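Local structure of response regulator (Pseudomonas putida, 3HDV) at the interface of chains A and B and the interface of chains C and B. The protein acts as a response regulator of two-component signalling, its receiver domain, the part seen here, probably being switched by phosphorylation of an aspartate. Numbering follows the deposited sequence. Chains: chain A/B/C, Response regulator.

Contacts 1 and 2 lie about 30 Å apart, measured between the centres of their C-alpha atoms, and both involve chain B. They share no residue: contact 1 uses helix 93-101 of chain B, whereas contact 2 uses helix 17-28 of chain B against helix 17-29 and the start of helix 114-124 of chain C. Chain B therefore bridges chains A and C through two separate surfaces of one receiver domain. Contact 1 belongs to a two-fold interface on a face that many receiver domains use to dimerise; contact 2 lacks exact two-fold symmetry. Contact 1 is thus the likelier regulatory interface, though the structure alone does not settle this.

Contact 1: the interface of chains A and B. Residues chain A 92-93, 96, 107, 109; chain B 93-94, 97.
A water links B:Glu94 to A:Leu109: carboxylate oxygen OE2 of B:Glu94 lies 2.6 Å from water 1, which in turn sits 3.0 Å from backbone N of A:Leu109. The N-H points almost straight at the water, with 175° at the hydrogen. Glutamate suits this place because its extended chain carries the carboxylate out to the water while its CG lies 3.9 Å from CD1 of A:Leu109.

Beside it, B:Val93 divides its two methyls. CG1, anti to the backbone N (chi1 157°), enters an apolar corner lined by A:Ala96, A:Phe107 and A:Leu109, 3.9 Å from A:Leu109 CD2. CG2 instead lies against the peptide joining A:Asp92 to A:Val93, with B:Val93 CG2 3.4 Å from A:Asp92 C, the carbonyl carbon. A branched, compact valine can fill both places at once. One turn further along, B:Val97 crosses A:Phe107 at about a right angle, its CG2 reaching the root of the aromatic side chain, 3.7 Å from CB. Within chain A, CB of A:Ala96 lies over one ring face near the rim, 3.8 Å above the plane, a small group that supports the ring without bulk.

An alanine in place of A:Leu109 would probably strip B:Val93 CG1 of one wall of its pocket and leave the CG of B:Glu94 without its apolar mate, opening a gap beside the water bridge.

Since the interface is two-fold, the arrangement recurs with the chains exchanged. In the receiver fold it lies where the start of helix 93-101 of chain B meets strand 106-109 and the start of helix 93-101 of chain A, part of the alpha4-beta5-alpha5 face.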
# COMPACT_ATOMS: atom_id res chain seq x y z
N ASP A 92 13.44 -10.04 19.70
CA ASP A 92 12.70 -9.62 18.51
C ASP A 92 13.38 -8.45 17.80
O ASP A 92 14.33 -7.86 18.35
CB ASP A 92 11.20 -9.34 18.83
CG ASP A 92 11.01 -8.36 19.97
OD1 ASP A 92 11.55 -7.24 19.93
OD2 ASP A 92 10.30 -8.73 20.95
N VAL A 93 12.94 -8.16 16.57
CA VAL A 93 13.59 -7.16 15.72
C VAL A 93 13.59 -5.82 16.47
O VAL A 93 14.61 -5.10 16.51
CB VAL A 93 12.84 -7.03 14.35
CG1 VAL A 93 13.28 -5.77 13.56
CG2 VAL A 93 13.07 -8.26 13.54
N ALA A 96 16.21 -5.77 19.26
CA ALA A 96 17.53 -5.81 18.61
C ALA A 96 17.91 -4.40 18.12
O ALA A 96 19.03 -3.94 18.28
CB ALA A 96 17.56 -6.85 17.44
N PHE A 107 25.63 -8.41 18.16
CA PHE A 107 24.40 -8.93 18.69
C PHE A 107 24.27 -10.33 18.06
O PHE A 107 23.94 -10.46 16.89
CB PHE A 107 23.26 -7.99 18.28
CG PHE A 107 21.93 -8.27 18.97
CD1 PHE A 107 21.40 -7.33 19.85
CD2 PHE A 107 21.21 -9.43 18.71
CE1 PHE A 107 20.19 -7.52 20.46
CE2 PHE A 107 19.98 -9.66 19.34
CZ PHE A 107 19.46 -8.70 20.21
N LEU A 109 22.74 -14.28 18.05
CA LEU A 109 21.72 -15.20 18.51
C LEU A 109 22.27 -16.58 18.94
O LEU A 109 23.29 -17.04 18.43
CB LEU A 109 20.63 -15.40 17.45
CG LEU A 109 19.69 -14.25 17.11
CD1 LEU A 109 18.66 -14.69 16.08
CD2 LEU A 109 19.03 -13.61 18.40
N VAL B 93 15.69 -10.77 13.02
CA VAL B 93 16.69 -10.17 13.89
C VAL B 93 18.06 -10.10 13.24
O VAL B 93 18.75 -9.13 13.43
CB VAL B 93 16.72 -10.89 15.27
CG1 VAL B 93 18.07 -10.71 16.00
CG2 VAL B 93 15.53 -10.42 16.11
N GLU B 94 18.49 -11.14 12.53
CA GLU B 94 19.84 -11.15 11.99
C GLU B 94 19.96 -10.10 10.87
O GLU B 94 20.96 -9.44 10.77
CB GLU B 94 20.27 -12.59 11.53
CG GLU B 94 20.32 -13.64 12.75
CD GLU B 94 21.15 -14.92 12.47
OE1 GLU B 94 21.20 -15.31 11.27
OE2 GLU B 94 21.75 -15.52 13.44
N VAL B 97 20.10 -6.62 12.53
CA VAL B 97 21.44 -6.44 13.04
C VAL B 97 22.45 -6.11 11.90
O VAL B 97 23.24 -5.18 12.06
CB VAL B 97 21.88 -7.68 13.94
CG1 VAL B 97 23.40 -7.71 14.16
CG2 VAL B 97 21.16 -7.63 15.29
O HOH W 1 23.17 -14.14 15.08

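Contact 2: the interface of chains C and B. Residues chain C 22, 25-26, 29-30, 114; chain B 18, 21-22, 25.
Helix 17-29 of chain C and helix 17-28 of chain B run side by side in nearly the same direction, shifted by about one turn, and CA of C:Tyr26 comes within 4.8 Å of CA of B:Ala22. Alanine suits this close approach, since its lone methyl lets the partner backbone draw near.

C:Tyr26 fills much of the seam. With CG anti to its backbone N (chi1 -173°), the ring reaches obliquely across the side of helix 17-28, its CD1 3.6 Å from B:Ala22 CA and its phenol OH 3.6 Å from CD2 of B:Leu25. The backbone N of B:Ala22 lies at the ring edge, in the ring plane. Within chain C the ring is sandwiched: C:Leu114 CD1 stands over one face near the rim, and C:Arg30 CG over the other. A broad, flat side chain thus fits a narrow slot between its own neighbours while keeping an edge for chain B.

B:Leu25 crosses both C:Tyr26 and C:Arg30 at about a right angle. Its CD2 lies 3.6 Å from CD of the arginine, whose chain, bent at chi2 and chi3, lays its CD methylene and the guanidinium atoms NE, CZ and NH1 alongside the leucine methyl. On the opposite side of the ring, C:Leu114 and B:Glu21 slide past each other in opposite directions, with CD1 3.6 Å from the glutamate CG. At the other end of the seam, C:Ala22 CB packs against B:Val18 CB.

A polar link passes through C:Ser29. Its hydroxyl OG donates to C:Tyr26 O at 2.8 Å, the donor tilted 21° from the carbonyl plane, and also lies 2.6 Å from water 2, which reaches B:Ala22 O. Serine is short enough to serve both partners.

This mainly apolar interface joins chains B and C in the deposited assembly; it may reflect crystal packing rather than a signalling dimer of the receiver domain.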
# COMPACT_ATOMS: atom_id res chain seq x y z
N ALA C 22 -0.72 -1.23 1.28
CA ALA C 22 -0.33 0.09 0.67
C ALA C 22 -1.49 1.06 0.67
O ALA C 22 -1.34 2.21 1.09
CB ALA C 22 0.25 -0.06 -0.73
N LEU C 25 -2.45 2.11 4.23
CA LEU C 25 -1.50 3.14 4.63
C LEU C 25 -1.85 4.52 4.00
O LEU C 25 -1.79 5.55 4.66
CB LEU C 25 -0.07 2.74 4.25
CG LEU C 25 1.00 3.80 4.55
CD1 LEU C 25 1.09 4.04 6.08
CD2 LEU C 25 2.35 3.37 3.95
N TYR C 26 -2.16 4.51 2.71
CA TYR C 26 -2.49 5.74 2.01
C TYR C 26 -3.72 6.36 2.66
O TYR C 26 -3.69 7.55 3.01
CB TYR C 26 -2.66 5.52 0.51
CG TYR C 26 -2.83 6.82 -0.28
CD1 TYR C 26 -1.71 7.56 -0.68
CD2 TYR C 26 -4.11 7.32 -0.57
CE1 TYR C 26 -1.86 8.78 -1.38
CE2 TYR C 26 -4.28 8.54 -1.27
CZ TYR C 26 -3.14 9.26 -1.67
OH TYR C 26 -3.29 10.44 -2.39
N SER C 29 -2.74 7.64 6.08
CA SER C 29 -1.88 8.84 5.97
C SER C 29 -2.70 10.11 5.68
O SER C 29 -2.22 11.22 5.93
CB SER C 29 -0.78 8.70 4.91
OG SER C 29 -1.31 8.85 3.62
N ARG C 30 -3.93 9.92 5.16
CA ARG C 30 -4.85 11.03 4.83
C ARG C 30 -5.95 11.18 5.87
O ARG C 30 -6.96 11.83 5.60
CB ARG C 30 -5.47 10.83 3.44
CG ARG C 30 -4.46 10.83 2.29
CD ARG C 30 -3.65 12.11 2.28
NE ARG C 30 -4.51 13.26 2.04
CZ ARG C 30 -4.17 14.54 2.19
NH1 ARG C 30 -2.94 14.90 2.58
NH2 ARG C 30 -5.08 15.48 1.94
N LEU C 114 -4.57 7.90 -7.37
CA LEU C 114 -4.80 8.11 -5.95
C LEU C 114 -5.54 9.41 -5.62
O LEU C 114 -6.43 9.44 -4.74
CB LEU C 114 -3.45 8.03 -5.21
CG LEU C 114 -2.85 6.62 -5.14
CD1 LEU C 114 -1.48 6.70 -4.52
CD2 LEU C 114 -3.72 5.73 -4.29
N VAL B 18 2.04 2.72 -4.59
CA VAL B 18 1.15 3.34 -3.60
C VAL B 18 1.88 3.65 -2.28
O VAL B 18 1.66 4.68 -1.67
CB VAL B 18 -0.12 2.46 -3.33
CG1 VAL B 18 -1.06 3.14 -2.25
CG2 VAL B 18 -0.91 2.25 -4.60
N GLU B 21 4.00 6.69 -2.88
CA GLU B 21 3.15 7.89 -2.99
C GLU B 21 2.56 8.36 -1.65
O GLU B 21 2.52 9.57 -1.33
CB GLU B 21 2.06 7.65 -4.04
CG GLU B 21 1.33 8.91 -4.41
CD GLU B 21 2.28 10.08 -4.65
OE1 GLU B 21 3.21 9.94 -5.54
OE2 GLU B 21 2.11 11.11 -3.92
N ALA B 22 2.13 7.40 -0.83
CA ALA B 22 1.65 7.70 0.52
C ALA B 22 2.67 8.51 1.29
O ALA B 22 2.35 9.57 1.88
CB ALA B 22 1.31 6.40 1.27
N LEU B 25 3.49 12.11 -0.55
CA LEU B 25 2.42 13.05 -0.21
C LEU B 25 2.45 13.49 1.26
O LEU B 25 2.25 14.66 1.56
CB LEU B 25 1.04 12.49 -0.57
CG LEU B 25 -0.11 13.44 -0.18
CD1 LEU B 25 0.02 14.88 -0.89
CD2 LEU B 25 -1.46 12.82 -0.45
O HOH W 2 -0.15 10.65 2.09